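Local coordinates for Esterase/lipase (Lactobacillus rhamnosus, PDB 4N5H), which probably hydrolyses carboxylic esters, and may also transfer acyl groups, as an esterase of the alpha/beta-hydrolase fold, at residues A162-L167 against V218-F223; V279-H284 against I291-E296. The protein carries 1 engineered substitution. All coordinates share one frame; numbering follows the deposited sequence.

Contact 1: A162-L167 against V218-F223. Engineered in segment 218-223: Val-218 (natural residue Ala).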
ATOM      1  N   ALA A 162     -19.337  43.042 -10.911  1.00 19.75           N
ATOM      2  CA  ALA A 162     -18.690  43.874  -9.886  1.00 20.71           C
ATOM      3  C   ALA A 162     -19.500  43.910  -8.569  1.00 16.49           C
ATOM      4  O   ALA A 162     -18.927  43.827  -7.460  1.00 18.47           O
ATOM      5  CB  ALA A 162     -18.550  45.324 -10.386  1.00 22.44           C
ATOM      6  N   GLU A 163     -20.813  43.965  -8.678  1.00 18.94           N
ATOM      7  CA  GLU A 163     -21.649  44.013  -7.515  1.00 20.94           C
ATOM      8  C   GLU A 163     -21.509  42.708  -6.673  1.00 20.29           C
ATOM      9  O   GLU A 163     -21.516  42.725  -5.437  1.00 17.53           O
ATOM     10  CB  GLU A 163     -23.109  44.207  -7.906  1.00 24.97           C
ATOM     11  CG  GLU A 163     -24.054  44.298  -6.715  1.00 33.21           C
ATOM     12  N   LEU A 164     -21.532  41.558  -7.355  1.00 19.36           N
ATOM     13  CA  LEU A 164     -21.384  40.279  -6.585  1.00 16.54           C
ATOM     14  C   LEU A 164     -19.994  40.115  -6.056  1.00 16.90           C
ATOM     15  O   LEU A 164     -19.799  39.595  -5.011  1.00 17.35           O
ATOM     16  CB  LEU A 164     -21.744  39.109  -7.457  1.00 16.97           C
ATOM     17  CG  LEU A 164     -23.215  38.986  -7.873  1.00 18.27           C
ATOM     18  CD1 LEU A 164     -23.310  37.755  -8.711  1.00 18.26           C
ATOM     19  CD2 LEU A 164     -24.140  38.917  -6.693  1.00 19.94           C
ATOM     20  N   GLN A 165     -19.018  40.541  -6.791  1.00 17.06           N
ATOM     21  CA  GLN A 165     -17.641  40.585  -6.257  1.00 17.23           C
ATOM     22  C   GLN A 165     -17.598  41.387  -4.952  1.00 19.94           C
ATOM     23  O   GLN A 165     -16.941  40.984  -4.002  1.00 18.07           O
ATOM     24  CB  GLN A 165     -16.686  41.193  -7.263  1.00 17.94           C
ATOM     25  CG  GLN A 165     -16.440  40.288  -8.465  1.00 16.79           C
ATOM     26  CD  GLN A 165     -15.955  40.975  -9.669  1.00 19.03           C
ATOM     27  OE1 GLN A 165     -15.335  42.081  -9.605  1.00 20.71           O
ATOM     28  NE2 GLN A 165     -16.222  40.390 -10.821  1.00 17.38           N
ATOM     29  N   GLU A 166     -18.248  42.542  -4.926  1.00 18.70           N
ATOM     30  CA  GLU A 166     -18.229  43.338  -3.670  1.00 20.30           C
ATOM     31  C   GLU A 166     -18.936  42.588  -2.588  1.00 19.92           C
ATOM     32  O   GLU A 166     -18.447  42.549  -1.439  1.00 21.03           O
ATOM     33  CB  GLU A 166     -18.939  44.650  -3.917  1.00 23.20           C
ATOM     34  CG  GLU A 166     -18.147  45.470  -4.921  1.00 26.89           C
ATOM     35  CD  GLU A 166     -17.227  46.479  -4.325  1.00 38.36           C
ATOM     36  OE1 GLU A 166     -17.222  46.597  -3.092  1.00 34.12           O
ATOM     37  OE2 GLU A 166     -16.536  47.187  -5.107  1.00 43.10           O
ATOM     38  N   LEU A 167     -20.091  42.000  -2.880  1.00 18.38           N
ATOM     39  CA  LEU A 167     -20.859  41.315  -1.807  0.50 19.19           C
ATOM     40  C   LEU A 167     -20.102  40.089  -1.234  1.00 19.85           C
ATOM     41  O   LEU A 167     -20.118  39.853  -0.008  1.00 18.98           O
ATOM     42  CB  LEU A 167     -22.265  40.907  -2.266  0.50 22.38           C
ATOM     43  CG  LEU A 167     -23.369  41.952  -2.471  0.50 25.30           C
ATOM     44  CD1 LEU A 167     -24.672  41.170  -2.693  0.50 25.55           C
ATOM     45  CD2 LEU A 167     -23.536  42.946  -1.319  0.50 28.00           C
ATOM     46  N   VAL A 218     -28.217  34.988   2.117  1.00 15.71           N
ATOM     47  CA  VAL A 218     -29.570  34.392   1.897  1.00 15.98           C
ATOM     48  C   VAL A 218     -30.104  34.815   0.559  1.00 19.29           C
ATOM     49  O   VAL A 218     -30.644  33.920  -0.159  1.00 19.90           O
ATOM     50  CB  VAL A 218     -30.569  34.740   3.072  1.00 17.95           C
ATOM     51  CG1 VAL A 218     -32.006  34.307   2.681  1.00 21.59           C
ATOM     52  CG2 VAL A 218     -30.103  34.201   4.416  1.00 18.68           C
ATOM     53  N   ASP A 219     -29.926  36.087   0.161  1.00 17.54           N
ATOM     54  CA  ASP A 219     -30.413  36.622  -1.099  1.00 20.09           C
ATOM     55  C   ASP A 219     -29.585  36.292  -2.322  1.00 19.00           C
ATOM     56  O   ASP A 219     -29.979  36.646  -3.454  1.00 19.03           O
ATOM     57  CB  ASP A 219     -30.574  38.182  -1.022  1.00 24.49           C
ATOM     58  CG  ASP A 219     -31.716  38.636  -0.009  1.00 30.68           C
ATOM     59  OD1 ASP A 219     -32.495  37.821   0.406  1.00 31.68           O
ATOM     60  OD2 ASP A 219     -31.669  39.795   0.434  1.00 33.61           O
ATOM     61  N   HIS A 220     -28.465  35.565  -2.100  1.00 18.71           N
ATOM     62  CA  HIS A 220     -27.595  35.187  -3.221  1.00 17.41           C
ATOM     63  C   HIS A 220     -27.030  33.736  -3.037  1.00 19.29           C
ATOM     64  O   HIS A 220     -25.878  33.516  -3.418  1.00 19.75           O
ATOM     65  CB  HIS A 220     -26.469  36.180  -3.331  1.00 17.40           C
ATOM     66  CG  HIS A 220     -26.904  37.542  -3.640  1.00 21.00           C
ATOM     67  ND1 HIS A 220     -27.294  38.436  -2.651  1.00 20.20           N
ATOM     68  CD2 HIS A 220     -27.185  38.143  -4.815  1.00 24.20           C
ATOM     69  CE1 HIS A 220     -27.712  39.555  -3.220  1.00 23.40           C
ATOM     70  NE2 HIS A 220     -27.655  39.407  -4.524  1.00 24.74           N
ATOM     71  N   LEU A 221     -27.831  32.852  -2.466  1.00 18.92           N
ATOM     72  CA  LEU A 221     -27.474  31.422  -2.148  1.00 21.46           C
ATOM     73  C   LEU A 221     -27.739  30.547  -3.400  1.00 19.45           C
ATOM     74  O   LEU A 221     -27.163  29.481  -3.478  1.00 19.54           O
ATOM     75  CB  LEU A 221     -28.360  30.856  -1.033  1.00 25.72           C
ATOM     76  CG  LEU A 221     -28.178  30.919   0.430  1.00 28.55           C
ATOM     77  CD1 LEU A 221     -28.860  29.718   1.009  1.00 34.61           C
ATOM     78  CD2 LEU A 221     -26.756  30.940   0.860  1.00 31.07           C
ATOM     79  N   ASN A 222     -28.649  30.973  -4.285  1.00 17.08           N
ATOM     80  CA  ASN A 222     -29.156  30.157  -5.391  1.00 16.74           C
ATOM     81  C   ASN A 222     -28.670  30.712  -6.683  1.00 16.60           C
ATOM     82  O   ASN A 222     -28.561  31.923  -6.897  1.00 16.36           O
ATOM     83  CB  ASN A 222     -30.682  30.105  -5.352  1.00 16.82           C
ATOM     84  CG  ASN A 222     -31.218  29.488  -4.093  1.00 20.11           C
ATOM     85  OD1 ASN A 222     -31.369  28.282  -3.989  1.00 20.90           O
ATOM     86  ND2 ASN A 222     -31.481  30.332  -3.079  1.00 21.05           N
ATOM     87  N   PHE A 223     -28.340  29.848  -7.637  1.00 14.93           N
ATOM     88  CA  PHE A 223     -27.975  30.341  -8.975  1.00 14.72           C
ATOM     89  C   PHE A 223     -29.010  31.293  -9.546  1.00 15.14           C
ATOM     90  O   PHE A 223     -28.665  32.257 -10.220  1.00 17.76           O
ATOM     91  CB  PHE A 223     -27.725  29.146  -9.917  1.00 16.55           C
ATOM     92  CG  PHE A 223     -27.364  29.532 -11.289  1.00 14.10           C
ATOM     93  CD1 PHE A 223     -26.080  29.898 -11.569  1.00 14.23           C
ATOM     94  CD2 PHE A 223     -28.283  29.439 -12.311  1.00 16.06           C
ATOM     95  CE1 PHE A 223     -25.690  30.289 -12.834  1.00 15.67           C
ATOM     96  CE2 PHE A 223     -27.920  29.782 -13.591  1.00 15.66           C
ATOM     97  CZ  PHE A 223     -26.613  30.218 -13.844  1.00 16.63           C
TER
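The imidazole of His-220 meets the methyl ends of Leu-164 and Leu-167, a small apolar contact at the periphery of this alpha/beta-hydrolase fold. It joins the short helix 162-168 to the loop between helices 215-218 and 223-226. Only side chains do the touching: the nearest CA atoms, those of Leu-164 and His-220, are 8.7 Å apart, no hydrogen bond crosses, and just 111 Å² is buried on the two sides together.

The first kind of interaction is a CH-pi contact. CD1 of Leu-167 stands 3.4 Å above the plane of the His-220 ring and 3.9 Å from its centroid, 27° off the normal, so it lies over one face but is shifted toward the rim. This methyl is the far one of its side chain, carried forward because CD1 is anti to CA (chi2 -171°). Leu-167 is modelled in two conformers, so the contact is established for one of them and may not be permanent.

The second is plain van der Waals packing. CD2 of Leu-164 comes obliquely to the ring, 3.7 Å from CD2 of His-220. Leu-164 itself is buried, its side chain also packing on Ile-158 of helix 147-158, whereas Leu-167 is partly exposed.

Polar bonds act behind the interface. His-220 ND1 is hydrogen-bonded to Ala-216 O; since a carbonyl can only accept, this nitrogen must carry the proton. One residue further on, Leu-221 O is bonded to His-150 NE2, which holds the loop to helix 147-158 as well.

With CG of His-220 beside its backbone N (chi1 -63°), the ring reaches toward the helix, and its CE1 approaches CD1 of Leu-167 to 3.5 Å.

Contact 2: V279-H284 against I291-E296. With IPA (isopropyl alcohol), chain D.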
ATOM      1  N   VAL A 279     -23.397  11.786  -9.393  1.00 13.02           N
ATOM      2  CA  VAL A 279     -22.014  12.028  -9.694  1.00 12.45           C
ATOM      3  C   VAL A 279     -21.212  10.800 -10.111  1.00 13.16           C
ATOM      4  O   VAL A 279     -20.030  10.696  -9.811  1.00 12.30           O
ATOM      5  CB  VAL A 279     -21.258  12.832  -8.601  1.00 11.90           C
ATOM      6  CG1 VAL A 279     -21.952  14.185  -8.365  1.00 13.18           C
ATOM      7  CG2 VAL A 279     -21.067  12.090  -7.332  1.00 13.88           C
ATOM      8  N   PHE A 280     -21.841   9.893 -10.851  1.00 12.62           N
ATOM      9  CA  PHE A 280     -21.196   8.594 -11.162  1.00 12.28           C
ATOM     10  C   PHE A 280     -19.930   8.781 -11.973  1.00 12.31           C
ATOM     11  O   PHE A 280     -18.967   8.053 -11.770  1.00 12.52           O
ATOM     12  CB  PHE A 280     -22.166   7.623 -11.899  1.00 11.84           C
ATOM     13  CG  PHE A 280     -22.358   8.008 -13.342  1.00 12.61           C
ATOM     14  CD1 PHE A 280     -21.465   7.595 -14.327  1.00 12.06           C
ATOM     15  CD2 PHE A 280     -23.447   8.841 -13.739  1.00 13.75           C
ATOM     16  CE1 PHE A 280     -21.632   8.035 -15.654  1.00 11.98           C
ATOM     17  CE2 PHE A 280     -23.648   9.232 -15.031  1.00 12.43           C
ATOM     18  CZ  PHE A 280     -22.710   8.833 -16.036  1.00 13.14           C
ATOM     19  N   ASN A 281     -19.932   9.782 -12.816  1.00 11.70           N
ATOM     20  CA  ASN A 281     -18.772  10.035 -13.731  1.00 11.63           C
ATOM     21  C   ASN A 281     -17.525  10.616 -13.100  1.00 11.04           C
ATOM     22  O   ASN A 281     -16.437  10.579 -13.652  1.00 13.28           O
ATOM     23  CB  ASN A 281     -19.198  10.811 -14.960  1.00 11.90           C
ATOM     24  CG  ASN A 281     -19.730  12.164 -14.620  1.00 12.98           C
ATOM     25  OD1 ASN A 281     -20.749  12.254 -13.894  1.00 13.40           O
ATOM     26  ND2 ASN A 281     -19.030  13.191 -14.973  1.00 12.47           N
ATOM     27  N   VAL A 282     -17.724  11.169 -11.935  1.00 11.00           N
ATOM     28  CA  VAL A 282     -16.669  11.628 -11.046  1.00 12.23           C
ATOM     29  C   VAL A 282     -16.157  10.485 -10.114  1.00 12.74           C
ATOM     30  O   VAL A 282     -14.925  10.300  -9.898  1.00 13.31           O
ATOM     31  CB  VAL A 282     -17.157  12.767 -10.150  1.00 11.93           C
ATOM     32  CG1 VAL A 282     -16.073  13.258  -9.174  1.00 13.15           C
ATOM     33  CG2 VAL A 282     -17.547  13.967 -11.035  1.00 12.44           C
ATOM     34  N   GLN A 283     -17.086   9.708  -9.573  1.00 12.70           N
ATOM     35  CA  GLN A 283     -16.724   8.611  -8.674  1.00 11.46           C
ATOM     36  C   GLN A 283     -16.108   7.407  -9.349  1.00 13.13           C
ATOM     37  O   GLN A 283     -15.251   6.781  -8.731  1.00 13.27           O
ATOM     38  CB  GLN A 283     -17.928   8.155  -7.866  1.00 13.59           C
ATOM     39  CG  GLN A 283     -18.412   9.221  -6.945  1.00 15.36           C
ATOM     40  CD  GLN A 283     -19.629   8.732  -6.103  1.00 15.18           C
ATOM     41  OE1 GLN A 283     -20.364   7.808  -6.470  1.00 16.99           O
ATOM     42  NE2 GLN A 283     -19.681   9.304  -4.862  1.00 18.36           N
ATOM     43  N   HIS A 284     -16.461   7.125 -10.610  1.00 12.66           N
ATOM     44  CA  HIS A 284     -15.919   5.995 -11.380  1.00 13.05           C
ATOM     45  C   HIS A 284     -15.562   6.404 -12.779  1.00 12.02           C
ATOM     46  O   HIS A 284     -16.310   6.134 -13.787  1.00 11.93           O
ATOM     47  CB  HIS A 284     -16.945   4.879 -11.419  1.00 13.77           C
ATOM     48  CG  HIS A 284     -16.984   4.094 -10.155  1.00 14.75           C
ATOM     49  ND1 HIS A 284     -16.035   3.139  -9.873  1.00 16.45           N
ATOM     50  CD2 HIS A 284     -17.722   4.225  -9.061  1.00 16.79           C
ATOM     51  CE1 HIS A 284     -16.248   2.670  -8.638  1.00 17.60           C
ATOM     52  NE2 HIS A 284     -17.262   3.334  -8.135  1.00 16.32           N
ATOM     53  N   ILE A 291     -16.428   7.569 -19.102  1.00 12.10           N
ATOM     54  CA  ILE A 291     -15.547   7.965 -20.184  1.00 12.22           C
ATOM     55  C   ILE A 291     -16.324   8.719 -21.257  1.00 11.63           C
ATOM     56  O   ILE A 291     -15.895   9.816 -21.707  1.00 12.36           O
ATOM     57  CB  ILE A 291     -14.856   6.700 -20.789  1.00 13.78           C
ATOM     58  CG1 ILE A 291     -13.968   5.952 -19.865  1.00 18.06           C
ATOM     59  CG2 ILE A 291     -14.151   7.073 -22.092  1.00 15.32           C
ATOM     60  CD1 ILE A 291     -12.663   6.599 -19.594  1.00 20.61           C
ATOM     61  N   GLU A 292     -17.526   8.233 -21.659  1.00 11.76           N
ATOM     62  CA  GLU A 292     -18.274   8.908 -22.688  1.00 12.77           C
ATOM     63  C   GLU A 292     -18.665  10.308 -22.231  1.00 13.72           C
ATOM     64  O   GLU A 292     -18.507  11.262 -22.999  1.00 14.11           O
ATOM     65  CB  GLU A 292     -19.525   8.085 -23.037  1.00 14.22           C
ATOM     66  CG  GLU A 292     -20.392   8.789 -24.070  1.00 17.62           C
ATOM     67  CD  GLU A 292     -21.665   8.015 -24.391  1.00 21.39           C
ATOM     68  OE1 GLU A 292     -21.593   6.763 -24.501  1.00 22.93           O
ATOM     69  OE2 GLU A 292     -22.701   8.646 -24.565  1.00 18.58           O
ATOM     70  N   THR A 293     -19.137  10.416 -20.991  1.00 12.43           N
ATOM     71  CA  THR A 293     -19.574  11.708 -20.413  1.00 12.65           C
ATOM     72  C   THR A 293     -18.401  12.714 -20.331  1.00 12.68           C
ATOM     73  O   THR A 293     -18.523  13.849 -20.728  1.00 14.26           O
ATOM     74  CB  THR A 293     -20.201  11.445 -19.053  1.00 13.74           C
ATOM     75  OG1 THR A 293     -21.360  10.625 -19.232  1.00 13.87           O
ATOM     76  CG2 THR A 293     -20.580  12.716 -18.396  1.00 14.86           C
ATOM     77  N   ASN A 294     -17.289  12.249 -19.773  1.00 11.85           N
ATOM     78  CA  ASN A 294     -16.169  13.078 -19.536  1.00 11.77           C
ATOM     79  C   ASN A 294     -15.496  13.543 -20.821  1.00 12.48           C
ATOM     80  O   ASN A 294     -15.067  14.706 -20.946  1.00 13.64           O
ATOM     81  CB  ASN A 294     -15.234  12.423 -18.523  1.00 11.71           C
ATOM     82  CG  ASN A 294     -15.896  12.278 -17.132  1.00 11.24           C
ATOM     83  OD1 ASN A 294     -16.756  13.058 -16.760  1.00 12.42           O
ATOM     84  ND2 ASN A 294     -15.423  11.288 -16.379  1.00 11.69           N
ATOM     85  N   LEU A 295     -15.358  12.603 -21.772  1.00 14.01           N
ATOM     86  CA  LEU A 295     -14.844  13.003 -23.124  1.00 14.64           C
ATOM     87  C   LEU A 295     -15.826  13.934 -23.792  1.00 14.81           C
ATOM     88  O   LEU A 295     -15.363  14.902 -24.479  1.00 14.17           O
ATOM     89  CB  LEU A 295     -14.625  11.818 -23.992  1.00 15.37           C
ATOM     90  CG  LEU A 295     -13.467  10.902 -23.614  1.00 15.08           C
ATOM     91  CD1 LEU A 295     -13.311   9.722 -24.552  1.00 16.91           C
ATOM     92  CD2 LEU A 295     -12.113  11.658 -23.578  1.00 17.39           C
ATOM     93  N   GLU A 296     -17.145  13.738 -23.640  1.00 13.57           N
ATOM     94  CA  GLU A 296     -18.077  14.646 -24.272  1.00 15.48           C
ATOM     95  C   GLU A 296     -17.933  16.066 -23.730  1.00 14.80           C
ATOM     96  O   GLU A 296     -17.962  17.072 -24.454  1.00 13.62           O
ATOM     97  CB  GLU A 296     -19.488  14.133 -24.157  1.00 15.59           C
ATOM     98  CG  GLU A 296     -20.475  14.989 -24.913  1.00 18.44           C
ATOM     99  CD  GLU A 296     -21.794  14.224 -25.217  1.00 25.41           C
ATOM    100  OE1 GLU A 296     -21.761  12.974 -25.365  1.00 22.64           O
ATOM    101  OE2 GLU A 296     -22.848  14.925 -25.256  1.00 27.75           O
TER
HETATM  102  C1  IPA D 403     -23.619   4.106 -23.610  1.00 52.71           C
HETATM  103  C2  IPA D 403     -22.293   3.485 -23.162  1.00 51.72           C
HETATM  104  C3  IPA D 403     -21.651   2.700 -24.303  1.00 46.73           C
HETATM  105  O2  IPA D 403     -21.411   4.527 -22.698  1.00 41.84           O
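The side-chain amides of Asn-281 and Asn-294 are joined through ND2 of the first and OD1 of the second, their planes 47° apart. One face of the Phe-280 ring carries CB of Asn-281, 3.7 Å above the plane and displaced toward the rim, while OG1 of Thr-293 approaches CZ obliquely; the ring also meets Trp-268 edge-to-face.

Two hydrogen bonds close a ring between the asparagines. Asn-281 holds its CG between the backbone N and the carbonyl carbon (chi1 62°), which brings ND2 across to donate to Asn-294 OD1 over 2.9 Å, at an N-H...O angle of 173°. Asn-294 ND2 returns a similarly straight bond to the backbone O of Asn-281 over 3.0 Å, tilted well out of that carbonyl's plane. Each acceptor lies practically in the amide plane of its donor, so both ends of the Asn-294 amide are used and its flip is fixed. With an alanine at this position, ND2 and the backbone O of Asn-281 would probably lose these buried partners.

CG2 of Thr-293 packs 3.8 Å from ND2 of Asn-281, while its OG1 is bonded to Glu-289 O and Trp-268 NE1. On the helix's outer side, Glu-292 OE1 accepts from O2 of an isopropyl alcohol, probably a crystallisation additive, at 2.9 Å.

The pair thus fastens the short helix 280-283 to the long helix 288-311, with Ile-238 of strand 235-240 touching Asn-281 and Thr-293, and Tyr-88 of helix 86-94 touching Asn-294.

In the fold
Contacts 1 and 2 lie on opposite sides of the chain's centre, 18 Å and 14 Å from it, with their own centres 30 Å apart and their nearest atoms about 16 Å apart, so neither touches the other. Along the chain contact 1 closes before contact 2 opens. Contact 2 is closer to the probable active site: Ser-146, Asp-243 and His-278 have the geometry of a Ser-His-Asp triad, segment 279-284 follows directly on that histidine, and the Phe-280 side chain lies near the triad without touching it. Contact 1 relates to it more remotely, through helix 147-158, which begins just after the likely nucleophile and packs against Leu-164.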